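Local structure of gamma-glutamylcyclotransferase (Homo sapiens, 3CRY) at residues H32-S37 against D95-V100. The protein catalyses the formation of 5-oxoproline from gamma-glutamyl dipeptides, a step that may matter in glutathione homeostasis, and works as a homodimer. The protein carries 1 engineered substitution. Sequence-based numbering, arbitrary orientation.
Sequences HLRNPS and DEQQGV. Engineered in segment 95-100: Gln98 (natural residue Glu).
Arg34, on helix 28-34, and Gln97, at the end of helix 91-97, bring the two backbones no nearer than 8.2 Å from CA to CA, a gap that the side chains bridge. Asn35 and Gln97 reach toward each other from opposite directions and join as a reciprocal amide pair. Gln97 NE2 donates to Asn35 OD1 at 2.8 Å, while Asn35 ND2 donates a hydrogen bond to Gln97 OE1, also at 2.8 Å. The two amides are twisted by 30°: the donor to Gln97 OE1 sits in the carbonyl plane on a lone pair, whereas the donor to Asn35 OD1 is tilted 34° out of its carbonyl plane. An extended chain beyond CG (chi2 169°) carries the Gln97 amide across to its mate. In this gamma-glutamylcyclotransferase fold the pair ties the loop after helix 28-34 to the end of helix 91-97 beside the active site; Gln97 directly precedes Gln98, an engineered replacement of the glutamate that acts as proton acceptor. Each amide nitrogen has a second acceptor, Ile31 O for Asn35 ND2 and Ser93 OG for Gln97 NE2, which helps fix both amide orientations. Arg34 packs alongside, its CB 3.7 Å from Gln97 CD. A leucine in place of Gln97 would probably leave both polar ends of the buried Asn35 amide without their mates across the gap.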
ATOM      1  N   HIS A  32     -22.890  -1.104   4.896  1.00  7.98           N
ATOM      2  CA  HIS A  32     -23.678  -2.089   5.662  1.00  8.51           C
ATOM      3  C   HIS A  32     -24.169  -3.296   4.871  1.00  9.73           C
ATOM      4  O   HIS A  32     -24.531  -4.330   5.475  1.00 10.18           O
ATOM      5  CB  HIS A  32     -24.834  -1.381   6.368  1.00  9.21           C
ATOM      6  CG  HIS A  32     -24.419  -0.706   7.639  1.00  8.29           C
ATOM      7  ND1 HIS A  32     -25.230   0.185   8.312  1.00  9.15           N
ATOM      8  CD2 HIS A  32     -23.281  -0.818   8.386  1.00 10.26           C
ATOM      9  CE1 HIS A  32     -24.627   0.579   9.424  1.00 10.36           C
ATOM     10  NE2 HIS A  32     -23.445  -0.026   9.501  1.00  8.35           N
ATOM     11  N   LEU A  33     -24.201  -3.199   3.545  1.00 10.22           N
ATOM     12  CA  LEU A  33     -24.588  -4.365   2.710  1.00 12.18           C
ATOM     13  C   LEU A  33     -23.782  -5.626   3.013  1.00 12.83           C
ATOM     14  O   LEU A  33     -24.357  -6.722   3.146  1.00 13.05           O
ATOM     15  CB  LEU A  33     -24.507  -4.063   1.210  1.00 12.68           C
ATOM     16  CG  LEU A  33     -25.643  -3.237   0.611  1.00 16.70           C
ATOM     17  CD1 LEU A  33     -25.277  -2.879  -0.830  1.00 20.39           C
ATOM     18  CD2 LEU A  33     -27.000  -3.991   0.651  1.00 18.84           C
ATOM     19  N   ARG A  34     -22.460  -5.490   3.121  0.60 12.80           N
ATOM     20  CA  ARG A  34     -21.615  -6.631   3.482  0.60 13.31           C
ATOM     21  C   ARG A  34     -21.019  -6.513   4.886  0.60 12.64           C
ATOM     22  O   ARG A  34     -20.633  -7.518   5.489  0.60 12.14           O
ATOM     23  CB  ARG A  34     -20.527  -6.869   2.428  0.60 14.03           C
ATOM     24  CG  ARG A  34     -21.025  -7.715   1.252  0.60 16.98           C
ATOM     25  CD  ARG A  34     -20.219  -7.469  -0.017  0.60 20.50           C
ATOM     26  NE  ARG A  34     -20.631  -6.253  -0.718  0.60 25.70           N
ATOM     27  CZ  ARG A  34     -21.580  -6.206  -1.655  0.60 26.87           C
ATOM     28  NH1 ARG A  34     -22.233  -7.305  -2.009  0.60 28.27           N
ATOM     29  NH2 ARG A  34     -21.883  -5.052  -2.240  0.60 27.68           N
ATOM     30  N   ASN A  35     -20.978  -5.289   5.413  1.00 11.72           N
ATOM     31  CA  ASN A  35     -20.418  -5.050   6.747  1.00 11.33           C
ATOM     32  C   ASN A  35     -21.443  -4.467   7.716  1.00 10.68           C
ATOM     33  O   ASN A  35     -21.276  -3.342   8.203  1.00 10.81           O
ATOM     34  CB  ASN A  35     -19.172  -4.145   6.659  1.00 10.99           C
ATOM     35  CG  ASN A  35     -18.212  -4.604   5.590  1.00 11.50           C
ATOM     36  OD1 ASN A  35     -17.427  -5.546   5.793  1.00 13.33           O
ATOM     37  ND2 ASN A  35     -18.297  -3.973   4.422  1.00 10.74           N
ATOM     38  N   PRO A  36     -22.516  -5.230   8.015  1.00 10.38           N
ATOM     39  CA  PRO A  36     -23.638  -4.632   8.756  1.00 10.65           C
ATOM     40  C   PRO A  36     -23.333  -4.125  10.170  1.00 10.15           C
ATOM     41  O   PRO A  36     -24.067  -3.276  10.677  1.00 10.89           O
ATOM     42  CB  PRO A  36     -24.715  -5.733   8.773  1.00 10.65           C
ATOM     43  CG  PRO A  36     -24.123  -6.924   8.172  1.00 11.15           C
ATOM     44  CD  PRO A  36     -22.739  -6.646   7.677  1.00 10.39           C
ATOM     45  N   SER A  37     -22.257  -4.591  10.797  1.00 10.87           N
ATOM     46  CA  SER A  37     -21.974  -4.131  12.167  1.00 11.02           C
ATOM     47  C   SER A  37     -20.969  -2.950  12.239  1.00 10.81           C
ATOM     48  O   SER A  37     -20.650  -2.483  13.328  1.00 11.29           O
ATOM     49  CB  SER A  37     -21.542  -5.279  13.081  1.00 12.35           C
ATOM     50  OG  SER A  37     -20.303  -5.813  12.675  1.00 13.26           O
ATOM     51  N   ASP A  95     -11.110  -7.545   3.515  1.00 13.65           N
ATOM     52  CA  ASP A  95     -10.083  -7.851   2.518  1.00 14.58           C
ATOM     53  C   ASP A  95     -10.673  -8.521   1.280  1.00 14.66           C
ATOM     54  O   ASP A  95     -10.367  -8.128   0.148  1.00 15.41           O
ATOM     55  CB  ASP A  95      -8.978  -8.746   3.113  1.00 14.39           C
ATOM     56  CG  ASP A  95      -8.107  -8.033   4.151  1.00 15.12           C
ATOM     57  OD1 ASP A  95      -8.278  -6.813   4.422  1.00 15.40           O
ATOM     58  OD2 ASP A  95      -7.217  -8.728   4.714  1.00 16.31           O
ATOM     59  N   GLU A  96     -11.515  -9.535   1.495  1.00 14.74           N
ATOM     60  CA  GLU A  96     -12.150 -10.266   0.403  0.50 15.15           C
ATOM     61  C   GLU A  96     -13.006  -9.347  -0.464  1.00 14.53           C
ATOM     62  O   GLU A  96     -13.016  -9.452  -1.696  1.00 13.79           O
ATOM     63  CB  GLU A  96     -12.982 -11.425   0.961  0.50 15.72           C
ATOM     64  CG  GLU A  96     -12.270 -12.764   0.871  0.50 18.70           C
ATOM     65  CD  GLU A  96     -12.401 -13.380  -0.499  0.50 21.77           C
ATOM     66  OE1 GLU A  96     -13.508 -13.284  -1.066  0.50 24.56           O
ATOM     67  OE2 GLU A  96     -11.422 -13.959  -1.019  0.50 21.76           O
ATOM     68  N   GLN A  97     -13.720  -8.437   0.186  1.00 13.30           N
ATOM     69  CA  GLN A  97     -14.552  -7.464  -0.528  1.00 12.57           C
ATOM     70  C   GLN A  97     -13.765  -6.578  -1.485  1.00 12.27           C
ATOM     71  O   GLN A  97     -14.274  -6.177  -2.541  1.00 12.31           O
ATOM     72  CB  GLN A  97     -15.293  -6.595   0.471  1.00 12.14           C
ATOM     73  CG  GLN A  97     -16.310  -7.382   1.305  1.00 11.70           C
ATOM     74  CD  GLN A  97     -16.834  -6.587   2.465  1.00 13.68           C
ATOM     75  OE1 GLN A  97     -17.067  -5.386   2.345  1.00 14.68           O
ATOM     76  NE2 GLN A  97     -17.008  -7.244   3.608  1.00 13.25           N
ATOM     77  N   GLN A  98     -12.517  -6.282  -1.120  1.00 12.14           N
ATOM     78  CA  GLN A  98     -11.669  -5.393  -1.901  1.00 12.75           C
ATOM     79  C   GLN A  98     -10.809  -6.152  -2.924  1.00 12.80           C
ATOM     80  O   GLN A  98      -9.949  -5.547  -3.587  1.00 13.31           O
ATOM     81  CB  GLN A  98     -10.761  -4.573  -0.978  1.00 13.20           C
ATOM     82  CG  GLN A  98     -11.497  -3.718   0.045  1.00 16.17           C
ATOM     83  CD  GLN A  98     -12.257  -2.579  -0.594  1.00 20.88           C
ATOM     84  OE1 GLN A  98     -11.826  -2.008  -1.601  1.00 25.58           O
ATOM     85  NE2 GLN A  98     -13.384  -2.220  -0.002  1.00 26.02           N
ATOM     86  N   GLY A  99     -11.029  -7.465  -3.042  1.00 12.18           N
ATOM     87  CA  GLY A  99     -10.350  -8.266  -4.072  1.00 12.01           C
ATOM     88  C   GLY A  99      -8.828  -8.271  -3.912  1.00 11.89           C
ATOM     89  O   GLY A  99      -8.076  -8.284  -4.898  1.00 11.58           O
ATOM     90  N   VAL A 100      -8.376  -8.248  -2.664  1.00 11.51           N
ATOM     91  CA  VAL A 100      -6.930  -8.249  -2.383  1.00 11.38           C
ATOM     92  C   VAL A 100      -6.278  -9.468  -3.048  1.00 11.92           C
ATOM     93  O   VAL A 100      -5.219  -9.364  -3.673  1.00 10.67           O
ATOM     94  CB  VAL A 100      -6.621  -8.203  -0.854  1.00 11.64           C
ATOM     95  CG1 VAL A 100      -5.112  -8.395  -0.577  1.00 10.71           C
ATOM     96  CG2 VAL A 100      -7.092  -6.906  -0.241  1.00 11.07           C
TER